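Local coordinates for protein 4-hydroxythreonine-4-phosphate dehydrogenase (Legionella pneumophila subsp. pneumophila, PDB 6XMY) that probably catalyses the NAD(P)-dependent oxidation of 4-(phosphooxy)-L-threonine, using a divalent metal ion, in the biosynthesis of pyridoxine 5'-phosphate, at residues 151-156 with 165-170; 188-193 with 260-265; 133-136 with 140-143. All coordinates share one frame; numbering follows the deposited sequence.

Contact 1 of 3, residues 151-156 with 165-170. With ZN (zinc ion), chain K.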
loop_
_atom_site.group_PDB
_atom_site.type_symbol
_atom_site.label_atom_id
_atom_site.label_comp_id
_atom_site.label_asym_id
_atom_site.label_seq_id
_atom_site.Cartn_x
_atom_site.Cartn_y
_atom_site.Cartn_z
ATOM N N VAL A 151 -5.565 3.818 -10.792
ATOM C CA VAL A 151 -4.435 3.353 -10.011
ATOM C C VAL A 151 -4.696 1.893 -9.672
ATOM O O VAL A 151 -5.820 1.394 -9.782
ATOM C CB VAL A 151 -4.225 4.179 -8.733
ATOM C CG1 VAL A 151 -4.009 5.645 -9.076
ATOM C CG2 VAL A 151 -5.408 3.997 -7.810
ATOM N N VAL A 152 -3.641 1.196 -9.276
ATOM C CA VAL A 152 -3.734 -0.231 -9.007
ATOM C C VAL A 152 -3.090 -0.514 -7.660
ATOM O O VAL A 152 -1.949 -0.107 -7.410
ATOM C CB VAL A 152 -3.058 -1.077 -10.102
ATOM C CG1 VAL A 152 -3.154 -2.564 -9.738
ATOM C CG2 VAL A 152 -3.676 -0.802 -11.464
ATOM N N MET A 153 -3.821 -1.206 -6.799
ATOM C CA MET A 153 -3.270 -1.722 -5.555
ATOM C C MET A 153 -2.630 -3.073 -5.836
ATOM O O MET A 153 -3.291 -3.996 -6.333
ATOM C CB MET A 153 -4.360 -1.889 -4.500
ATOM C CG MET A 153 -3.889 -2.663 -3.270
ATOM S SD MET A 153 -5.187 -3.020 -2.067
ATOM C CE MET A 153 -5.782 -1.364 -1.723
ATOM N N MET A 154 -1.347 -3.194 -5.523
ATOM C CA MET A 154 -0.630 -4.446 -5.714
ATOM C C MET A 154 0.094 -4.779 -4.425
ATOM O O MET A 154 0.867 -3.965 -3.919
ATOM C CB MET A 154 0.360 -4.373 -6.882
ATOM C CG MET A 154 1.062 -5.696 -7.139
ATOM S SD MET A 154 2.234 -5.628 -8.500
ATOM C CE MET A 154 3.605 -4.768 -7.743
ATOM N N LEU A 155 -0.175 -5.948 -3.874
ATOM C CA LEU A 155 0.629 -6.451 -2.770
ATOM C C LEU A 155 1.747 -7.326 -3.321
ATOM O O LEU A 155 1.555 -8.077 -4.288
ATOM C CB LEU A 155 -0.229 -7.201 -1.742
ATOM C CG LEU A 155 -0.825 -6.293 -0.646
ATOM C CD1 LEU A 155 -1.880 -5.335 -1.206
ATOM C CD2 LEU A 155 -1.396 -7.103 0.513
ATOM N N ALA A 156 2.923 -7.213 -2.715
ATOM C CA ALA A 156 4.115 -7.845 -3.255
ATOM C C ALA A 156 4.935 -8.454 -2.133
ATOM O O ALA A 156 5.181 -7.807 -1.111
ATOM C CB ALA A 156 4.966 -6.823 -4.018
ATOM N N VAL A 165 -8.326 -5.878 -9.238
ATOM C CA VAL A 165 -9.166 -5.118 -10.157
ATOM C C VAL A 165 -10.047 -4.152 -9.384
ATOM O O VAL A 165 -10.278 -3.017 -9.817
ATOM C CB VAL A 165 -9.988 -6.050 -11.067
ATOM C CG1 VAL A 165 -10.941 -5.232 -11.950
ATOM C CG2 VAL A 165 -9.062 -6.940 -11.909
ATOM N N THR A 166 -10.588 -4.606 -8.252
ATOM C CA THR A 166 -11.354 -3.774 -7.339
ATOM C C THR A 166 -10.764 -3.891 -5.940
ATOM O O THR A 166 -10.209 -4.929 -5.570
ATOM C CB THR A 166 -12.850 -4.159 -7.308
ATOM O OG1 THR A 166 -13.029 -5.476 -6.756
ATOM C CG2 THR A 166 -13.441 -4.083 -8.710
ATOM N N THR A 167 -10.878 -2.805 -5.160
ATOM C CA THR A 167 -10.209 -2.724 -3.868
ATOM C C THR A 167 -11.252 -2.766 -2.763
ATOM O O THR A 167 -11.803 -3.846 -2.468
ATOM C CB THR A 167 -9.318 -1.476 -3.786
ATOM O OG1 THR A 167 -10.133 -0.304 -3.910
ATOM C CG2 THR A 167 -8.269 -1.489 -4.875
ATOM N N HIS A 168 -11.560 -1.653 -2.121
ATOM C CA HIS A 168 -12.408 -1.666 -0.941
ATOM C C HIS A 168 -13.835 -1.355 -1.388
ATOM O O HIS A 168 -14.266 -0.202 -1.430
ATOM C CB HIS A 168 -11.829 -0.762 0.147
ATOM C CG HIS A 168 -10.563 -1.307 0.754
ATOM N ND1 HIS A 168 -9.337 -0.699 0.611
ATOM C CD2 HIS A 168 -10.339 -2.431 1.480
ATOM C CE1 HIS A 168 -8.413 -1.416 1.223
ATOM N NE2 HIS A 168 -8.996 -2.470 1.771
ATOM N N LEU A 169 -14.555 -2.415 -1.767
ATOM C CA LEU A 169 -15.967 -2.412 -2.116
ATOM C C LEU A 169 -16.690 -3.440 -1.266
ATOM O O LEU A 169 -16.138 -4.505 -0.976
ATOM C CB LEU A 169 -16.183 -2.849 -3.569
ATOM C CG LEU A 169 -15.748 -1.920 -4.686
ATOM C CD1 LEU A 169 -16.004 -2.616 -5.993
ATOM C CD2 LEU A 169 -16.515 -0.607 -4.614
ATOM N N PRO A 170 -17.944 -3.176 -0.905
ATOM C CA PRO A 170 -18.795 -4.263 -0.405
ATOM C C PRO A 170 -18.901 -5.333 -1.475
ATOM O O PRO A 170 -18.908 -5.040 -2.674
ATOM C CB PRO A 170 -20.148 -3.577 -0.194
ATOM C CG PRO A 170 -19.841 -2.119 -0.102
ATOM C CD PRO A 170 -18.674 -1.902 -1.005
HETATM ZN ZN ZN K . -7.817 -4.149 2.800
HETATM O O HOH W 1 -6.808 -2.268 3.484
HETATM O O HOH W 2 -6.411 -3.919 1.604
#
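Met153 CB packs on the Thr167 methyl, CG2, at 3.9 Å. Met153 was modelled in two conformers, and what follows about its terminal methyl holds only for the one described. There CE lies 4.0 Å from CE1 of the His168 ring, with the two side chains roughly perpendicular. The same methyl is 4.0 Å from Thr167 CG2, so Thr167 touches both root and end of the methionine. The chain is extended through chi2 and bends only at chi3 (-57°), which turns CE toward the histidine. No hydrogen bond joins the segments. His168 NE2 binds the zinc ion at 2.3 Å. Two waters and His268 also bind the metal, and the rings of His168 and His268 meet nearby. This is the metal site of the PdxA enzyme. Next to the ligand, Thr167 OG1 is hydrogen-bonded to Glu140 of helix 138-145. His168 itself is the centre of an inverse gamma turn. Strand 152-156 lies between strands 161-164 and 284-288, with backbone hydrogen bonds to both. The loop 165-170 leaves the end of strand 161-164 and carries the zinc ligand past Met153, while Val152 and Met154 pack on helix 180-197.

Contact 2 of 3, residues 188-193 with 260-265. With SO4 (sulfate ion), chain J.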
loop_
_atom_site.group_PDB
_atom_site.type_symbol
_atom_site.label_atom_id
_atom_site.label_comp_id
_atom_site.label_asym_id
_atom_site.label_seq_id
_atom_site.Cartn_x
_atom_site.Cartn_y
_atom_site.Cartn_z
ATOM N N GLN A 188 -3.161 -2.843 -17.988
ATOM C CA GLN A 188 -2.196 -1.979 -18.672
ATOM C C GLN A 188 -1.262 -1.314 -17.665
ATOM O O GLN A 188 -0.039 -1.294 -17.851
ATOM C CB GLN A 188 -2.923 -0.908 -19.490
ATOM C CG GLN A 188 -3.488 -1.374 -20.827
ATOM C CD GLN A 188 -4.379 -0.326 -21.477
ATOM O OE1 GLN A 188 -4.798 0.642 -20.836
ATOM N NE2 GLN A 188 -4.676 -0.516 -22.753
ATOM N N GLN A 189 -1.819 -0.794 -16.571
ATOM C CA GLN A 189 -0.982 -0.162 -15.560
ATOM C C GLN A 189 -0.060 -1.177 -14.897
ATOM O O GLN A 189 1.131 -0.905 -14.698
ATOM C CB GLN A 189 -1.846 0.542 -14.517
ATOM C CG GLN A 189 -1.025 1.221 -13.434
ATOM C CD GLN A 189 -0.117 2.301 -13.983
ATOM O OE1 GLN A 189 -0.587 3.271 -14.570
ATOM N NE2 GLN A 189 1.190 2.128 -13.807
ATOM N N LEU A 190 -0.596 -2.348 -14.543
ATOM C CA LEU A 190 0.224 -3.396 -13.945
ATOM C C LEU A 190 1.381 -3.775 -14.866
ATOM O O LEU A 190 2.536 -3.861 -14.432
ATOM C CB LEU A 190 -0.647 -4.623 -13.652
ATOM C CG LEU A 190 0.117 -5.847 -13.147
ATOM C CD1 LEU A 190 0.844 -5.545 -11.847
ATOM C CD2 LEU A 190 -0.826 -7.041 -12.980
ATOM N N HIS A 191 1.084 -4.009 -16.146
ATOM C CA HIS A 191 2.123 -4.384 -17.098
ATOM C C HIS A 191 3.190 -3.299 -17.191
ATOM O O HIS A 191 4.395 -3.585 -17.149
ATOM C CB HIS A 191 1.475 -4.640 -18.462
ATOM C CG HIS A 191 2.450 -4.855 -19.574
ATOM N ND1 HIS A 191 2.993 -3.813 -20.291
ATOM C CD2 HIS A 191 2.960 -5.988 -20.114
ATOM C CE1 HIS A 191 3.808 -4.290 -21.214
ATOM N NE2 HIS A 191 3.811 -5.608 -21.124
ATOM N N HIS A 192 2.757 -2.043 -17.292
ATOM C CA HIS A 192 3.703 -0.937 -17.409
ATOM C C HIS A 192 4.612 -0.860 -16.193
ATOM O O HIS A 192 5.828 -0.673 -16.326
ATOM C CB HIS A 192 2.947 0.376 -17.581
ATOM C CG HIS A 192 3.843 1.572 -17.672
ATOM N ND1 HIS A 192 4.476 1.938 -18.838
ATOM C CD2 HIS A 192 4.228 2.469 -16.735
ATOM C CE1 HIS A 192 5.200 3.023 -18.619
ATOM N NE2 HIS A 192 5.069 3.363 -17.351
ATOM N N SER A 193 4.040 -0.999 -14.998
ATOM C CA SER A 193 4.840 -0.898 -13.785
ATOM C C SER A 193 5.810 -2.062 -13.652
ATOM O O SER A 193 6.962 -1.866 -13.251
ATOM C CB SER A 193 3.931 -0.814 -12.563
ATOM O OG SER A 193 3.208 0.407 -12.565
ATOM N N CYS A 260 4.281 -17.058 -13.429
ATOM C CA CYS A 260 3.908 -15.714 -13.837
ATOM C C CYS A 260 4.663 -14.711 -12.979
ATOM O O CYS A 260 5.260 -15.052 -11.956
ATOM C CB CYS A 260 2.392 -15.482 -13.770
ATOM S SG CYS A 260 1.687 -15.441 -12.102
ATOM N N ASP A 261 4.640 -13.463 -13.429
ATOM C CA ASP A 261 5.265 -12.368 -12.708
ATOM C C ASP A 261 4.296 -11.661 -11.777
ATOM O O ASP A 261 4.738 -10.978 -10.851
ATOM C CB ASP A 261 5.863 -11.373 -13.702
ATOM C CG ASP A 261 6.906 -12.009 -14.579
ATOM O OD1 ASP A 261 7.961 -12.401 -14.040
ATOM O OD2 ASP A 261 6.655 -12.157 -15.795
ATOM N N ALA A 262 2.994 -11.827 -11.992
ATOM C CA ALA A 262 2.000 -11.251 -11.101
ATOM C C ALA A 262 0.673 -11.939 -11.345
ATOM O O ALA A 262 0.378 -12.377 -12.462
ATOM C CB ALA A 262 1.834 -9.743 -11.322
ATOM N N TYR A 263 -0.112 -12.023 -10.279
ATOM C CA TYR A 263 -1.500 -12.443 -10.343
ATOM C C TYR A 263 -2.403 -11.222 -10.317
ATOM O O TYR A 263 -2.067 -10.188 -9.733
ATOM C CB TYR A 263 -1.854 -13.316 -9.139
ATOM C CG TYR A 263 -1.066 -14.592 -9.053
ATOM C CD1 TYR A 263 -1.387 -15.687 -9.853
ATOM C CD2 TYR A 263 -0.012 -14.717 -8.161
ATOM C CE1 TYR A 263 -0.670 -16.859 -9.780
ATOM C CE2 TYR A 263 0.713 -15.887 -8.075
ATOM C CZ TYR A 263 0.375 -16.960 -8.881
ATOM O OH TYR A 263 1.086 -18.135 -8.796
ATOM N N VAL A 264 -3.563 -11.357 -10.942
ATOM C CA VAL A 264 -4.630 -10.374 -10.857
ATOM C C VAL A 264 -5.843 -11.060 -10.244
ATOM O O VAL A 264 -6.332 -12.066 -10.774
ATOM C CB VAL A 264 -4.961 -9.776 -12.232
ATOM C CG1 VAL A 264 -6.170 -8.881 -12.141
ATOM C CG2 VAL A 264 -3.768 -9.014 -12.771
ATOM N N ALA A 265 -6.309 -10.535 -9.123
ATOM C CA ALA A 265 -7.553 -10.978 -8.519
ATOM C C ALA A 265 -8.637 -9.943 -8.789
ATOM O O ALA A 265 -8.364 -8.743 -8.885
ATOM C CB ALA A 265 -7.392 -11.201 -7.013
HETATM S S SO4 J . 4.869 -0.291 -21.795
HETATM O O1 SO4 J . 4.130 0.852 -21.267
HETATM O O2 SO4 J . 5.146 -1.229 -20.712
HETATM O O3 SO4 J . 6.128 0.163 -22.378
HETATM O O4 SO4 J . 4.068 -0.952 -22.821
#
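Ala262 and Val264 meet Leu190 of helix 180-197 from one face of strand 262-265. Just before the strand, Cys260 SG sits over one face of the Tyr263 ring, 3.6 Å above the plane and nearer the ring's edge than its centre. Asp261 ties its carboxylate to the backbone N of Lys204, at the start of the neighbouring strand 204-208. Ala262 then turns its CB toward the helix. This methyl lies 4.1 Å from Leu190 CD2. Tyr263 points away, as the alternation of a strand requires, and its ring meets Phe252, the planes at about 60°. Val264 turns back toward the helix. Its CG2 is 3.5 Å from Leu190 CD2, a close approach for two methyl groups. The leucine and valine side chains run antiparallel to one another. A single branch of Leu190 therefore serves both strand residues. Its CG stands anti to the backbone N (chi1 174°), which extends the side chain from the helix toward the strand. Ile205 and Ala163, from the two strands flanking 262-265, and Leu288 also pack on Leu190. This is helix-on-sheet packing in an alpha/beta fold.

Polar groups lie on other parts of the helix. Gln189 NE2 donates to Ser193 OG at 2.9 Å, one turn on, with the oxygen in the amide plane. His192 ND1 donates to O1 of a sulfate, probably from the crystallisation liquor, at 2.7 Å and nearly straight (171°); His196 holds the same ion. The contact across the segments is purely apolar and buried, so it rests on shape and exclusion of water, with no bond to fix direction.

Contact 3 of 3, residues 133-136 with 140-143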
loop_
_atom_site.group_PDB
_atom_site.type_symbol
_atom_site.label_atom_id
_atom_site.label_comp_id
_atom_site.label_asym_id
_atom_site.label_seq_id
_atom_site.Cartn_x
_atom_site.Cartn_y
_atom_site.Cartn_z
ATOM N N ILE A 133 -15.672 12.115 7.303
ATOM C CA ILE A 133 -14.788 12.215 6.151
ATOM C C ILE A 133 -14.970 10.935 5.347
ATOM O O ILE A 133 -14.601 9.847 5.805
ATOM C CB ILE A 133 -13.327 12.370 6.596
ATOM C CG1 ILE A 133 -13.162 13.583 7.516
ATOM C CG2 ILE A 133 -12.411 12.482 5.384
ATOM C CD1 ILE A 133 -11.821 13.621 8.246
ATOM N N THR A 134 -15.545 11.044 4.153
ATOM C CA THR A 134 -15.721 9.859 3.320
ATOM C C THR A 134 -14.359 9.373 2.831
ATOM O O THR A 134 -13.598 10.136 2.230
ATOM C CB THR A 134 -16.673 10.156 2.162
ATOM O OG1 THR A 134 -17.988 10.390 2.688
ATOM C CG2 THR A 134 -16.743 8.968 1.214
ATOM N N PHE A 135 -14.041 8.109 3.103
ATOM C CA PHE A 135 -12.688 7.606 2.878
ATOM C C PHE A 135 -12.763 6.103 2.675
ATOM O O PHE A 135 -13.236 5.382 3.556
ATOM C CB PHE A 135 -11.822 7.938 4.092
ATOM C CG PHE A 135 -10.388 7.471 3.989
ATOM C CD1 PHE A 135 -9.453 8.189 3.250
ATOM C CD2 PHE A 135 -9.969 6.325 4.651
ATOM C CE1 PHE A 135 -8.132 7.769 3.178
ATOM C CE2 PHE A 135 -8.654 5.900 4.583
ATOM C CZ PHE A 135 -7.730 6.625 3.842
ATOM N N THR A 136 -12.305 5.633 1.520
ATOM C CA THR A 136 -12.262 4.198 1.299
ATOM C C THR A 136 -10.873 3.605 1.454
ATOM O O THR A 136 -10.772 2.407 1.733
ATOM C CB THR A 136 -12.828 3.817 -0.069
ATOM O OG1 THR A 136 -12.126 4.539 -1.083
ATOM C CG2 THR A 136 -14.314 4.130 -0.131
ATOM N N GLU A 140 -7.480 5.181 -3.088
ATOM C CA GLU A 140 -8.444 6.071 -3.729
ATOM C C GLU A 140 -8.173 7.528 -3.373
ATOM O O GLU A 140 -8.351 8.424 -4.209
ATOM C CB GLU A 140 -9.867 5.694 -3.320
ATOM C CG GLU A 140 -10.348 4.344 -3.842
ATOM C CD GLU A 140 -9.668 3.164 -3.171
ATOM O OE1 GLU A 140 -9.434 3.221 -1.944
ATOM O OE2 GLU A 140 -9.347 2.184 -3.878
ATOM N N PHE A 141 -7.752 7.787 -2.131
ATOM C CA PHE A 141 -7.417 9.150 -1.742
ATOM C C PHE A 141 -6.324 9.710 -2.642
ATOM O O PHE A 141 -6.427 10.837 -3.135
ATOM C CB PHE A 141 -6.979 9.218 -0.277
ATOM C CG PHE A 141 -6.457 10.576 0.120
ATOM C CD1 PHE A 141 -7.325 11.574 0.544
ATOM C CD2 PHE A 141 -5.107 10.871 0.025
ATOM C CE1 PHE A 141 -6.846 12.837 0.893
ATOM C CE2 PHE A 141 -4.630 12.126 0.357
ATOM C CZ PHE A 141 -5.502 13.108 0.793
ATOM N N PHE A 142 -5.261 8.931 -2.864
ATOM C CA PHE A 142 -4.152 9.429 -3.673
ATOM C C PHE A 142 -4.541 9.533 -5.142
ATOM O O PHE A 142 -4.120 10.467 -5.834
ATOM C CB PHE A 142 -2.917 8.541 -3.491
ATOM C CG PHE A 142 -2.312 8.594 -2.104
ATOM C CD1 PHE A 142 -2.120 9.810 -1.459
ATOM C CD2 PHE A 142 -1.909 7.427 -1.458
ATOM C CE1 PHE A 142 -1.562 9.855 -0.188
ATOM C CE2 PHE A 142 -1.347 7.470 -0.186
ATOM C CZ PHE A 142 -1.169 8.683 0.439
ATOM N N ALA A 143 -5.328 8.578 -5.644
ATOM C CA ALA A 143 -5.826 8.687 -7.012
ATOM C C ALA A 143 -6.590 9.991 -7.210
ATOM O O ALA A 143 -6.375 10.712 -8.193
ATOM C CB ALA A 143 -6.712 7.482 -7.342
#
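Phe135 and Phe141 form the apolar, closely packed part of this contact. CE1 of the Phe135 ring lies 3.9 Å from Phe141 CB. The two side chains cross obliquely, and the rings do not stack. Phe141 has its CG anti to the backbone N (chi1 173°), which carries its ring off while CB stays against Phe135. That ring packs on Met100, Leu103 and Thr104 of helix 96-111. Leu103 also touches Phe135, so helix 96-111 backs both phenylalanines. The Phe135 ring is buried further by Ile128 and Lys125 of helix 125-130 and by Val123. The Phe135 side chain is about 6 Å from the bound NAD at the nearest atoms, and Val123 and Lys125, which it touches, bind that cofactor.

The loop between helices 125-130 and 138-145 folds back here on the first turn of the second helix. Residues 133-136 belong to the loop. Glu140 and Phe141 belong to the helix.

Toward solvent the contact is looser and polar. Thr136 is exposed, and its side chain was modelled in two conformers. In the one described, OG1 donates to Glu140 OE1 at 3.1 Å. This bond holds for that conformer alone and is less certain for it. The hydroxyl comes from above the carboxylate plane, 39° out of it. The glutamate chain bends at chi2 (71°), which brings OE1 to Thr136 OG1. Glu140 CG lies 3.3 Å from the same hydroxyl. The other carboxylate oxygen, OE2, is paired with Thr167, whose neighbour His168 binds the zinc ion.

Overall arrangement
Contact 2 is the buried one and wholly apolar across its segments. Contacts 1 and 3 are partly buried and border the zinc and NAD sites. Strand 161-164 lies between strand 152-156 of contact 1 and strand 262-265 of contact 2. These two contacts also touch directly: Val165 N is probably hydrogen-bonded to Ala265 O, and Met154 SD packs 3.6 Å from Leu190 CD1. Glu140 joins contacts 1 and 3, as does Val151 against Ala143, where helix 138-145 leads into strand 152-156. Contacts 2 and 3 do not touch; their nearest atoms are about 10 Å apart. Contact 1 thus lies between a hydrophobic helix-strand core and a partly buried contact with a polar, exposed side at Thr136.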